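Local coordinates for protein type III restriction-modification enzyme EcoP15I Mod subunit (Escherichia coli, PDB 4ZCF) that methylates one adenine within the recognition site 5'-CAGCAG-3' as the modification subunit of a type III restriction-modification enzyme, using S-adenosyl-L-methionine, at residues L69-L77 against N102-V110. Residues are numbered along the deposited sequence; the frame is centred on the assembly and turned at random.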
# COMPACT_ATOMS: atom_id res chain seq x y z
N LEU A 69 -12.75 5.87 -16.75
CA LEU A 69 -12.17 4.69 -17.41
C LEU A 69 -12.20 3.45 -16.55
O LEU A 69 -12.33 2.36 -17.10
CB LEU A 69 -10.71 4.99 -17.80
CG LEU A 69 -10.36 5.14 -19.29
CD1 LEU A 69 -11.39 5.99 -20.04
CD2 LEU A 69 -8.95 5.70 -19.45
N ALA A 70 -12.05 3.58 -15.21
CA ALA A 70 -12.03 2.47 -14.27
C ALA A 70 -13.42 2.00 -13.87
O ALA A 70 -13.60 0.84 -13.46
CB ALA A 70 -11.24 2.85 -13.04
N ASN A 71 -14.41 2.90 -13.97
CA ASN A 71 -15.80 2.61 -13.60
C ASN A 71 -16.67 2.24 -14.79
O ASN A 71 -17.72 1.64 -14.60
CB ASN A 71 -16.41 3.74 -12.75
CG ASN A 71 -15.74 3.89 -11.40
OD1 ASN A 71 -15.89 3.07 -10.51
ND2 ASN A 71 -14.94 4.93 -11.24
N LEU A 72 -16.20 2.56 -16.03
CA LEU A 72 -16.81 2.21 -17.32
C LEU A 72 -16.91 0.67 -17.38
O LEU A 72 -15.96 0.01 -16.96
CB LEU A 72 -15.94 2.72 -18.49
CG LEU A 72 -16.27 4.11 -19.03
CD1 LEU A 72 -15.26 4.56 -20.06
CD2 LEU A 72 -17.64 4.16 -19.62
N PRO A 73 -18.05 0.07 -17.80
CA PRO A 73 -18.15 -1.40 -17.74
C PRO A 73 -17.53 -2.14 -18.94
O PRO A 73 -17.36 -1.52 -20.00
CB PRO A 73 -19.66 -1.62 -17.65
CG PRO A 73 -20.22 -0.51 -18.48
CD PRO A 73 -19.31 0.67 -18.29
N PRO A 74 -17.25 -3.47 -18.84
CA PRO A 74 -16.73 -4.19 -20.02
C PRO A 74 -17.70 -4.14 -21.20
O PRO A 74 -18.91 -4.24 -21.02
CB PRO A 74 -16.50 -5.62 -19.51
CG PRO A 74 -16.45 -5.50 -18.03
CD PRO A 74 -17.37 -4.37 -17.68
N LYS A 75 -17.13 -3.88 -22.39
CA LYS A 75 -17.74 -3.73 -23.72
C LYS A 75 -17.50 -5.03 -24.54
O LYS A 75 -17.80 -5.07 -25.74
CB LYS A 75 -16.97 -2.60 -24.46
CG LYS A 75 -17.67 -1.26 -24.63
CD LYS A 75 -16.75 -0.33 -25.44
CE LYS A 75 -17.40 0.98 -25.83
NZ LYS A 75 -16.43 1.91 -26.47
N THR A 76 -16.87 -6.05 -23.93
CA THR A 76 -16.46 -7.28 -24.60
C THR A 76 -16.92 -8.55 -23.88
O THR A 76 -17.52 -8.51 -22.81
CB THR A 76 -14.90 -7.30 -24.70
OG1 THR A 76 -14.33 -7.12 -23.40
CG2 THR A 76 -14.33 -6.28 -25.66
N LEU A 77 -16.61 -9.69 -24.50
CA LEU A 77 -16.81 -11.03 -23.96
C LEU A 77 -15.43 -11.73 -23.99
O LEU A 77 -14.48 -11.24 -24.61
CB LEU A 77 -17.84 -11.84 -24.79
CG LEU A 77 -19.22 -11.24 -25.11
CD1 LEU A 77 -20.08 -12.27 -25.83
CD2 LEU A 77 -19.97 -10.79 -23.84
N ASN A 102 -5.43 -4.92 -21.33
CA ASN A 102 -5.26 -5.34 -19.94
C ASN A 102 -6.32 -4.77 -19.00
O ASN A 102 -6.78 -5.50 -18.11
CB ASN A 102 -3.83 -5.06 -19.44
CG ASN A 102 -3.32 -3.66 -19.71
OD1 ASN A 102 -4.05 -2.67 -19.69
ND2 ASN A 102 -2.04 -3.55 -19.95
N LEU A 103 -6.74 -3.49 -19.20
CA LEU A 103 -7.79 -2.84 -18.39
C LEU A 103 -9.11 -3.56 -18.54
O LEU A 103 -9.78 -3.85 -17.53
CB LEU A 103 -7.95 -1.35 -18.74
CG LEU A 103 -8.93 -0.53 -17.88
CD1 LEU A 103 -8.67 -0.72 -16.39
CD2 LEU A 103 -8.92 0.94 -18.26
N GLU A 104 -9.48 -3.89 -19.80
CA GLU A 104 -10.69 -4.64 -20.14
C GLU A 104 -10.62 -6.07 -19.57
O GLU A 104 -11.57 -6.54 -18.93
CB GLU A 104 -10.88 -4.63 -21.66
CG GLU A 104 -12.24 -5.14 -22.11
CD GLU A 104 -13.46 -4.27 -21.88
OE1 GLU A 104 -13.30 -3.10 -21.45
OE2 GLU A 104 -14.58 -4.76 -22.15
N VAL A 105 -9.44 -6.72 -19.73
CA VAL A 105 -9.19 -8.07 -19.20
C VAL A 105 -9.29 -8.13 -17.66
O VAL A 105 -9.89 -9.05 -17.14
CB VAL A 105 -7.90 -8.71 -19.75
CG1 VAL A 105 -7.59 -10.01 -19.04
CG2 VAL A 105 -8.00 -8.93 -21.26
N LEU A 106 -8.74 -7.13 -16.94
CA LEU A 106 -8.79 -7.05 -15.47
C LEU A 106 -10.22 -6.85 -14.98
O LEU A 106 -10.61 -7.48 -14.01
CB LEU A 106 -7.89 -5.93 -14.93
CG LEU A 106 -6.38 -6.11 -15.02
CD1 LEU A 106 -5.68 -4.81 -14.72
CD2 LEU A 106 -5.91 -7.20 -14.09
N LYS A 107 -11.03 -6.01 -15.69
CA LYS A 107 -12.45 -5.81 -15.38
C LYS A 107 -13.26 -7.11 -15.44
O LYS A 107 -14.16 -7.29 -14.61
CB LYS A 107 -13.09 -4.75 -16.28
CG LYS A 107 -12.65 -3.32 -15.95
CD LYS A 107 -13.24 -2.38 -16.97
CE LYS A 107 -12.88 -0.95 -16.68
NZ LYS A 107 -13.44 -0.05 -17.73
N HIS A 108 -12.93 -8.04 -16.38
CA HIS A 108 -13.62 -9.35 -16.46
C HIS A 108 -13.22 -10.29 -15.29
O HIS A 108 -13.95 -11.25 -14.97
CB HIS A 108 -13.32 -10.05 -17.80
CG HIS A 108 -14.04 -9.51 -19.00
ND1 HIS A 108 -15.33 -9.89 -19.29
CD2 HIS A 108 -13.60 -8.69 -19.98
CE1 HIS A 108 -15.65 -9.25 -20.40
NE2 HIS A 108 -14.64 -8.51 -20.84
N MET A 109 -12.04 -10.04 -14.67
CA MET A 109 -11.52 -10.91 -13.60
C MET A 109 -12.11 -10.65 -12.23
O MET A 109 -12.12 -11.54 -11.39
CB MET A 109 -9.99 -10.85 -13.54
CG MET A 109 -9.32 -11.24 -14.85
SD MET A 109 -7.51 -11.14 -14.84
CE MET A 109 -7.11 -12.29 -13.48
N VAL A 110 -12.61 -9.43 -12.01
CA VAL A 110 -13.17 -8.93 -10.75
C VAL A 110 -14.15 -9.86 -10.04
O VAL A 110 -13.97 -10.13 -8.85
CB VAL A 110 -13.65 -7.46 -10.89
CG1 VAL A 110 -14.35 -6.99 -9.62
CG2 VAL A 110 -12.49 -6.54 -11.23
O HOH W 1 -14.98 -0.95 -21.03
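Leu103 meets helix 63-71 through one methyl, CD2, which lies 3.9 Å from the carbonyl O of Leu69; Pro180 of helix 171-188 packs against the same side chain. At the next residue the contact becomes polar. Glu104 leaves the helix with CG anti to its backbone N (chi1 -169°) and then bends at chi2, a course that carries the carboxylate up to the backbone of Lys75 and Thr76. There Glu104 OE2 accepts hydrogen bonds from Lys75 N at 2.7 Å, through its syn lone pair, and from Thr76 OG1, also at 2.7 Å, through its anti lone pair, with a weak third bond from the Thr76 amide. The other oxygen, OE1, accepts a hydrogen bond from a water that also donates to Pro73 O. Replacing this glutamate by an alanine would probably leave the Lys75 amide and the Thr76 hydroxyl without their shared acceptor and free the turn to shift. Lys107 reaches the opposite end of the loop with an extended chain, CB passing Pro74 CG and NZ bonding to Leu69 O at 2.7 Å and to Leu72 O at 2.6 Å; the ammonium is tilted modestly from the first carbonyl plane but stands well above the second. His108 closes the series: Pro74 CB rests over one ring face, a CH-pi contact 4.0 Å from the centroid, while NE2 donates nearly in the ring plane to Thr76 OG1, 2.9 Å away. The Thr76 hydroxyl thus accepts from His108 NE2 and donates to Glu104 OE2, which fixes its rotation. In this Rossmann-like methyltransferase domain, helix 102-113 fastens the connection into strand 76-80, outermost in the sheet within this chain, by complementary polarity: a carboxylate gathers the donors of Lys75 and Thr76, and an ammonium the carbonyls of Leu69 and Leu72.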